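AxyAgu115A (Amphibacillus xylanus NBRC 15112, PDB 6NPS) probably removes glucuronic acid side groups from arabinoglucuronoxylan, acting as an alpha-glucuronidase of glycoside hydrolase family 115. Local coordinates at residues L693-N698 with P773-D778; G792-E797 with N961-V966; W722-A727 with H743-R748. The protein carries 3 engineered substitutions. All blocks are in the same frame, centred on the assembly; numbering follows the deposited sequence.

Interaction 1 (L693-N698 with P773-D778)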
# COMPACT_ATOMS: atom_id res chain seq x y z
N LEU A 693 -32.03 10.00 0.85
CA LEU A 693 -32.53 9.62 2.16
C LEU A 693 -32.65 10.82 3.10
O LEU A 693 -33.29 10.70 4.15
CB LEU A 693 -31.62 8.54 2.76
CG LEU A 693 -31.74 7.15 2.12
CD1 LEU A 693 -30.83 6.15 2.78
CD2 LEU A 693 -33.20 6.61 2.14
N GLU A 694 -32.10 11.99 2.73
CA GLU A 694 -32.46 13.21 3.48
C GLU A 694 -33.49 14.01 2.70
O GLU A 694 -33.26 14.34 1.53
CB GLU A 694 -31.21 14.05 3.73
CG GLU A 694 -30.15 13.18 4.39
CD GLU A 694 -28.85 13.88 4.84
OE1 GLU A 694 -28.29 14.72 4.11
OE2 GLU A 694 -28.37 13.52 5.94
N PRO A 695 -34.62 14.36 3.34
CA PRO A 695 -35.75 14.96 2.61
C PRO A 695 -35.44 16.27 1.90
O PRO A 695 -36.14 16.60 0.94
CB PRO A 695 -36.80 15.20 3.71
CG PRO A 695 -36.29 14.57 4.93
CD PRO A 695 -34.82 14.36 4.80
N ASP A 696 -34.46 17.04 2.34
CA ASP A 696 -34.20 18.31 1.69
C ASP A 696 -33.09 18.24 0.65
O ASP A 696 -32.66 19.28 0.16
CB ASP A 696 -33.85 19.38 2.74
CG ASP A 696 -32.62 19.03 3.56
OD1 ASP A 696 -32.10 17.89 3.49
OD2 ASP A 696 -32.18 19.92 4.32
N VAL A 697 -32.62 17.05 0.28
CA VAL A 697 -31.59 16.93 -0.73
C VAL A 697 -32.23 16.69 -2.10
O VAL A 697 -33.12 15.85 -2.26
CB VAL A 697 -30.57 15.84 -0.36
CG1 VAL A 697 -29.57 15.64 -1.49
CG2 VAL A 697 -29.84 16.28 0.92
N ASN A 698 -31.80 17.47 -3.10
CA ASN A 698 -32.39 17.34 -4.42
C ASN A 698 -31.34 17.17 -5.51
O ASN A 698 -31.64 17.37 -6.69
CB ASN A 698 -33.28 18.55 -4.71
CG ASN A 698 -34.44 18.64 -3.75
OD1 ASN A 698 -35.35 17.82 -3.80
ND2 ASN A 698 -34.40 19.62 -2.87
N PRO A 773 -32.98 4.82 -2.93
CA PRO A 773 -34.07 4.97 -1.96
C PRO A 773 -34.25 6.44 -1.59
O PRO A 773 -33.30 7.22 -1.54
CB PRO A 773 -33.58 4.14 -0.76
CG PRO A 773 -32.07 4.33 -0.81
CD PRO A 773 -31.69 4.44 -2.29
N VAL A 774 -35.49 6.82 -1.31
CA VAL A 774 -35.84 8.22 -1.11
C VAL A 774 -36.66 8.34 0.17
O VAL A 774 -37.58 7.55 0.39
CB VAL A 774 -36.64 8.79 -2.31
CG1 VAL A 774 -37.05 10.25 -2.01
CG2 VAL A 774 -35.80 8.74 -3.58
N VAL A 775 -36.36 9.34 0.98
CA VAL A 775 -37.22 9.76 2.08
C VAL A 775 -37.82 11.12 1.72
O VAL A 775 -37.10 12.06 1.36
CB VAL A 775 -36.45 9.81 3.42
CG1 VAL A 775 -37.25 10.56 4.48
CG2 VAL A 775 -36.08 8.38 3.89
N ASN A 776 -39.15 11.22 1.75
CA ASN A 776 -39.81 12.45 1.37
C ASN A 776 -40.69 12.99 2.50
O ASN A 776 -41.44 13.94 2.29
CB ASN A 776 -40.65 12.21 0.10
CG ASN A 776 -40.89 13.48 -0.70
OD1 ASN A 776 -40.00 14.31 -0.86
ND2 ASN A 776 -42.11 13.63 -1.17
N ASN A 777 -40.68 12.31 3.64
CA ASN A 777 -41.21 12.80 4.89
C ASN A 777 -40.34 13.95 5.36
O ASN A 777 -39.15 13.75 5.59
CB ASN A 777 -41.16 11.65 5.89
CG ASN A 777 -42.03 11.87 7.08
OD1 ASN A 777 -42.41 13.01 7.37
ND2 ASN A 777 -42.37 10.79 7.79
N ASP A 778 -40.89 15.14 5.51
CA ASP A 778 -40.00 16.20 5.97
C ASP A 778 -40.01 16.40 7.49
O ASP A 778 -39.22 17.21 7.99
CB ASP A 778 -40.30 17.52 5.25
CG ASP A 778 -39.03 18.17 4.69
OD1 ASP A 778 -39.03 18.59 3.51
OD2 ASP A 778 -38.02 18.26 5.43
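The side chain of Val775 is the central bump of this contact, rising from strand 766-775 into the hollow beneath the backbone bend between Leu693 and Pro695. Its CB lies 3.4 Å from Leu693 O, while the two methyls part to either side. Val775 CG2 meets Leu693 CD2 at 3.8 Å, and Val775 CG1 faces Pro695 CG across 4.1 Å. Leu693 CD2 in turn sits over the dip between Val775 and Pro773, touching Pro773 CB at 3.8 Å; the leucine and valine side chains cross at about a right angle. Farther along, the Pro695 ring is the reciprocal bump, settling into the curve where the chain leaves the strand. Its CG comes within 3.0 Å of Asn777 O, a tight fit against a carbonyl that has no polar partner in the model, and its CB faces the poorly ordered carboxylate of Asp778. Pro695 CA also approaches Val775 O at 3.4 Å in a CA-H...O contact. Arg968 forms salt bridges with Glu694 and Asp696. The proline is held at the second position of a type I beta turn from Glu694 to Val697, closed by Val697 N bonding to Glu694 O at 3.1 Å. The arrangement is thus a proline-containing beta turn packed over the end of a strand, in a connection between the two sheets of a beta sandwich.

Interaction 2 (G792-E797 with N961-V966)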
# COMPACT_ATOMS: atom_id res chain seq x y z
N GLY A 792 -28.79 5.51 8.73
CA GLY A 792 -28.14 4.56 9.60
C GLY A 792 -27.19 5.17 10.61
O GLY A 792 -26.55 4.43 11.37
N TYR A 793 -27.08 6.49 10.65
CA TYR A 793 -26.24 7.15 11.65
C TYR A 793 -26.67 8.60 11.68
O TYR A 793 -27.34 9.06 10.77
CB TYR A 793 -24.74 7.01 11.35
CG TYR A 793 -24.33 7.71 10.08
CD1 TYR A 793 -24.45 7.07 8.84
CD2 TYR A 793 -23.88 9.03 10.10
CE1 TYR A 793 -24.09 7.73 7.67
CE2 TYR A 793 -23.52 9.69 8.93
CZ TYR A 793 -23.64 9.03 7.72
OH TYR A 793 -23.28 9.68 6.57
N ILE A 794 -26.27 9.30 12.74
CA ILE A 794 -26.55 10.73 12.88
C ILE A 794 -25.24 11.43 13.17
O ILE A 794 -24.42 10.92 13.94
CB ILE A 794 -27.55 11.00 14.03
CG1 ILE A 794 -28.92 10.36 13.75
CG2 ILE A 794 -27.68 12.53 14.29
CD1 ILE A 794 -29.83 10.44 14.97
N SER A 795 -25.04 12.59 12.55
CA SER A 795 -23.83 13.38 12.72
C SER A 795 -24.29 14.82 12.93
O SER A 795 -25.02 15.37 12.09
CB SER A 795 -22.90 13.25 11.52
OG SER A 795 -21.85 14.21 11.58
N ILE A 796 -23.85 15.42 14.04
CA ILE A 796 -24.37 16.67 14.57
C ILE A 796 -23.20 17.62 14.77
O ILE A 796 -22.27 17.29 15.51
CB ILE A 796 -25.07 16.45 15.92
CG1 ILE A 796 -26.28 15.52 15.77
CG2 ILE A 796 -25.48 17.79 16.53
CD1 ILE A 796 -26.82 15.04 17.10
N GLU A 797 -23.22 18.78 14.13
CA GLU A 797 -22.26 19.79 14.56
C GLU A 797 -22.73 20.32 15.92
O GLU A 797 -23.92 20.52 16.16
CB GLU A 797 -22.11 20.92 13.55
CG GLU A 797 -21.92 20.44 12.12
CD GLU A 797 -20.46 20.25 11.67
OE1 GLU A 797 -19.54 20.05 12.50
OE2 GLU A 797 -20.24 20.30 10.44
N ASN A 961 -20.13 14.01 7.37
CA ASN A 961 -20.68 15.35 7.37
C ASN A 961 -22.04 15.34 8.08
O ASN A 961 -22.66 14.30 8.27
CB ASN A 961 -20.76 15.90 5.96
CG ASN A 961 -21.51 15.00 5.04
OD1 ASN A 961 -21.03 13.94 4.66
ND2 ASN A 961 -22.73 15.42 4.68
N GLU A 962 -22.49 16.52 8.52
CA GLU A 962 -23.70 16.61 9.33
C GLU A 962 -24.90 16.03 8.59
O GLU A 962 -25.08 16.25 7.39
CB GLU A 962 -23.95 18.07 9.69
CG GLU A 962 -25.16 18.33 10.62
CD GLU A 962 -25.21 19.77 11.14
OE1 GLU A 962 -25.15 20.70 10.31
OE2 GLU A 962 -25.27 19.98 12.38
N THR A 963 -25.75 15.30 9.31
CA THR A 963 -26.92 14.69 8.70
C THR A 963 -28.14 15.59 8.89
O THR A 963 -28.05 16.67 9.48
CB THR A 963 -27.16 13.30 9.27
OG1 THR A 963 -27.18 13.37 10.71
CG2 THR A 963 -26.05 12.32 8.81
N TYR A 964 -29.29 15.14 8.42
CA TYR A 964 -30.44 16.02 8.32
C TYR A 964 -31.03 16.35 9.70
O TYR A 964 -31.17 15.48 10.56
CB TYR A 964 -31.51 15.36 7.45
CG TYR A 964 -32.83 16.11 7.44
CD1 TYR A 964 -33.02 17.19 6.59
CD2 TYR A 964 -33.89 15.71 8.24
CE1 TYR A 964 -34.25 17.89 6.56
CE2 TYR A 964 -35.10 16.41 8.23
CZ TYR A 964 -35.27 17.48 7.38
OH TYR A 964 -36.47 18.17 7.35
N TYR A 965 -31.44 17.62 9.88
CA TYR A 965 -32.26 18.01 11.03
C TYR A 965 -33.39 18.91 10.56
O TYR A 965 -33.23 19.65 9.59
CB TYR A 965 -31.44 18.76 12.16
CG TYR A 965 -30.73 20.02 11.71
CD1 TYR A 965 -31.30 21.28 11.88
CD2 TYR A 965 -29.46 19.96 11.12
CE1 TYR A 965 -30.65 22.45 11.46
CE2 TYR A 965 -28.78 21.12 10.69
CZ TYR A 965 -29.40 22.37 10.87
OH TYR A 965 -28.76 23.54 10.45
N VAL A 966 -34.50 18.87 11.28
CA VAL A 966 -35.70 19.62 10.92
C VAL A 966 -35.41 21.11 11.01
O VAL A 966 -34.81 21.59 11.98
CB VAL A 966 -36.86 19.21 11.83
CG1 VAL A 966 -38.15 20.08 11.57
CG2 VAL A 966 -37.14 17.73 11.62
O HOH W 1 -23.23 12.35 6.33
O HOH W 2 -20.83 18.77 8.05
O HOH W 3 -23.07 21.97 9.34
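Thr963 sets OG1 between its backbone N and carbonyl carbon (chi1 52°), which turns the hydroxyl onto strand 794-797 and leaves CG2 for the ring of Tyr793. Glu962 instead places CG anti to its backbone N (chi1 -177°) and runs extended beyond it, carrying the carboxylate alongside the same strand to Glu797. The result is a three-point grip on the strand edge. Ser795 N donates to Thr963 OG1 over 2.9 Å, almost straight at 173°, so the hydroxyl stands where a neighbouring strand would offer a carbonyl. Thr963 N returns a bond to Ser795 O at 2.9 Å, meeting a lone pair in the carbonyl plane. Two residues on, Glu797 N reaches Glu962 OE2 at 3.0 Å, coming from above the carboxylate plane. That oxygen also bonds to His800, so two groups hold it, which would probably favour the charged state, although the nearby Glu797 carboxylate would oppose it. The two carboxylates are turned almost perpendicular; water 3 donates to Glu962 OE1 and only weakly to Glu797 OE2, while water 2 links Glu797 OE2 to Glu962 N. Glu797 OE1 is tied to Thr826. At the other end, Thr963 CG2 packs obliquely against Tyr793 CE2 at 3.7 Å, and water 1 joins Tyr793 OH, at 2.7 Å, to Asn961 O. Backbone bonds from Ile794 and Ile796 tie the strand to strand 940-948. Glu962 and Thr963 thus occupy the side of strand 794-797 away from strand 940-948 without forming a regular strand, before the chain turns to pair with the 785-788 region, within a C-terminal domain whose family and many strands are consistent with a galactose-binding-like beta-sandwich fold.

Interaction 3 (W722-A727 with H743-R748)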
# COMPACT_ATOMS: atom_id res chain seq x y z
N TRP A 722 -40.68 9.32 -11.64
CA TRP A 722 -40.11 10.39 -10.80
C TRP A 722 -38.57 10.43 -10.75
O TRP A 722 -38.02 11.37 -10.13
CB TRP A 722 -40.62 10.27 -9.36
CG TRP A 722 -40.50 8.91 -8.78
CD1 TRP A 722 -41.42 7.90 -8.84
CD2 TRP A 722 -39.40 8.39 -8.02
NE1 TRP A 722 -40.95 6.78 -8.17
CE2 TRP A 722 -39.72 7.07 -7.65
CE3 TRP A 722 -38.17 8.92 -7.59
CZ2 TRP A 722 -38.85 6.26 -6.90
CZ3 TRP A 722 -37.31 8.11 -6.84
CH2 TRP A 722 -37.67 6.80 -6.51
N LEU A 723 -37.87 9.47 -11.35
CA LEU A 723 -36.41 9.35 -11.21
C LEU A 723 -35.77 9.50 -12.58
O LEU A 723 -36.13 8.78 -13.52
CB LEU A 723 -36.03 8.00 -10.59
CG LEU A 723 -34.54 7.60 -10.45
CD1 LEU A 723 -33.84 8.52 -9.49
CD2 LEU A 723 -34.44 6.13 -9.96
N SER A 724 -34.86 10.45 -12.72
CA SER A 724 -34.26 10.65 -14.03
C SER A 724 -32.81 11.06 -13.87
O SER A 724 -32.35 11.38 -12.76
CB SER A 724 -35.04 11.69 -14.84
OG SER A 724 -34.88 12.95 -14.22
N CYS A 725 -32.07 11.04 -14.98
CA CYS A 725 -30.66 11.41 -15.00
C CYS A 725 -30.37 12.43 -16.08
O CYS A 725 -31.15 12.61 -17.01
CB CYS A 725 -29.74 10.19 -15.19
SG CYS A 725 -30.09 8.77 -14.19
N SER A 726 -29.18 13.04 -15.98
CA SER A 726 -28.78 14.07 -16.93
C SER A 726 -28.47 13.52 -18.31
O SER A 726 -28.32 14.31 -19.25
CB SER A 726 -27.58 14.88 -16.39
OG SER A 726 -26.52 14.07 -15.86
N ALA A 727 -28.41 12.20 -18.48
CA ALA A 727 -27.99 11.63 -19.75
C ALA A 727 -28.72 10.32 -19.94
O ALA A 727 -29.11 9.67 -18.96
CB ALA A 727 -26.47 11.42 -19.82
N HIS A 743 -25.79 13.35 -13.33
CA HIS A 743 -26.61 13.87 -12.25
C HIS A 743 -27.93 13.14 -12.18
O HIS A 743 -28.56 12.84 -13.20
CB HIS A 743 -26.82 15.38 -12.41
CG HIS A 743 -25.52 16.09 -12.62
ND1 HIS A 743 -24.68 16.41 -11.58
CD2 HIS A 743 -24.87 16.43 -13.76
CE1 HIS A 743 -23.59 16.96 -12.06
NE2 HIS A 743 -23.68 17.00 -13.38
N VAL A 744 -28.37 12.87 -10.95
CA VAL A 744 -29.61 12.15 -10.70
C VAL A 744 -30.63 13.12 -10.12
O VAL A 744 -30.29 13.92 -9.23
CB VAL A 744 -29.38 10.98 -9.72
CG1 VAL A 744 -30.66 10.19 -9.54
CG2 VAL A 744 -28.29 10.04 -10.26
N PHE A 745 -31.88 13.02 -10.57
CA PHE A 745 -32.96 13.95 -10.18
C PHE A 745 -34.14 13.15 -9.66
O PHE A 745 -34.59 12.20 -10.31
CB PHE A 745 -33.42 14.83 -11.34
CG PHE A 745 -32.30 15.51 -12.06
CD1 PHE A 745 -31.55 16.48 -11.42
CD2 PHE A 745 -31.97 15.15 -13.37
CE1 PHE A 745 -30.49 17.10 -12.07
CE2 PHE A 745 -30.91 15.78 -14.02
CZ PHE A 745 -30.17 16.75 -13.36
N VAL A 746 -34.67 13.57 -8.51
CA VAL A 746 -35.88 12.98 -7.94
C VAL A 746 -36.98 14.04 -7.94
O VAL A 746 -36.82 15.12 -7.36
CB VAL A 746 -35.63 12.45 -6.52
CG1 VAL A 746 -36.94 12.09 -5.84
CG2 VAL A 746 -34.72 11.23 -6.58
N ASP A 747 -38.11 13.72 -8.57
CA ASP A 747 -39.26 14.62 -8.51
C ASP A 747 -40.02 14.31 -7.24
O ASP A 747 -40.75 13.33 -7.16
CB ASP A 747 -40.14 14.44 -9.73
CG ASP A 747 -41.28 15.46 -9.77
OD1 ASP A 747 -41.29 16.39 -8.93
OD2 ASP A 747 -42.15 15.31 -10.66
N ARG A 748 -39.87 15.17 -6.23
CA ARG A 748 -40.50 14.98 -4.93
C ARG A 748 -41.97 15.39 -4.92
O ARG A 748 -42.67 15.10 -3.95
CB ARG A 748 -39.71 15.76 -3.86
CG ARG A 748 -38.28 15.20 -3.71
CD ARG A 748 -37.57 15.85 -2.52
NE ARG A 748 -36.27 15.23 -2.21
CZ ARG A 748 -36.09 14.22 -1.37
NH1 ARG A 748 -37.12 13.65 -0.77
NH2 ARG A 748 -34.85 13.76 -1.15
O HOH W 4 -36.85 13.11 -11.90
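Three rings line the pairing of strands 723-725 and 739-746. One face of the Trp722 indole carries Leu723 CB, 3.7 Å above the plane and shifted toward the rim, while Val746 runs alongside the ring, its CG1 reaching Trp722 CE3 obliquely at 3.8 Å. The Phe745 ring receives Ser724 OG at its edge, in plane, 3.7 Å from Phe745 CD2. Beside the end of the pairing, Ser726 OG approaches the His743 ring obliquely. The strands are antiparallel, Ser724 and Phe745 forming a hydrogen-bonded pair: Ser724 N to Phe745 O at 3.0 Å and Phe745 N to Ser724 O at 2.8 Å. Before it, Asp747 N bonds to Trp722 O in a nearly straight line (172°). After it, Ser726 answers His743 twice, its N giving to His743 O and its OG accepting from His743 N at 2.7 Å, with the hydroxyl in place of a backbone carbonyl. Leu723, Cys725, Val744 and Val746 share the face turned to the opposing sheet, where Leu723 CD1 meets Val744 CG1 at 3.6 Å and Ile759 adds to the apolar layer. Val746 CG2 lies 4.1 Å from the same Leu723 CD1. An alanine at Val746 would remove both methyls and would probably loosen the packing against Trp722 and against Leu723 CD1. On the Ser724 and Phe745 face, water 4 donates to Trp722 O and Phe745 O and also bonds to Ser724 OG. The chemistry is that of an edge strand of a beta sandwich: backbone bonds set the register, and the inner face is apolar, the outer mixed and more exposed.

How the interactions relate
Along the chain, interaction 1 opens first and spans interaction 3, both of whose strands lie in the chain between residues 698 and 773; interaction 2 follows in the C-terminal domain. The centres of interactions 1 and 3 lie about 13 Å apart, as do those of 1 and 2, whereas 2 and 3 are about 24 Å apart and do not touch. Interaction 1 is therefore the middle piece. Arg748, just beyond strand 739-746, reaches the backbone oxygens of Val697 and Val775, tying the sandwich's two sheets together, and Tyr964 OH lies 2.5 Å from Asp778 OD2, a probable hydrogen bond. The sandwich and C-terminal domain are thus joined through neighbouring loops.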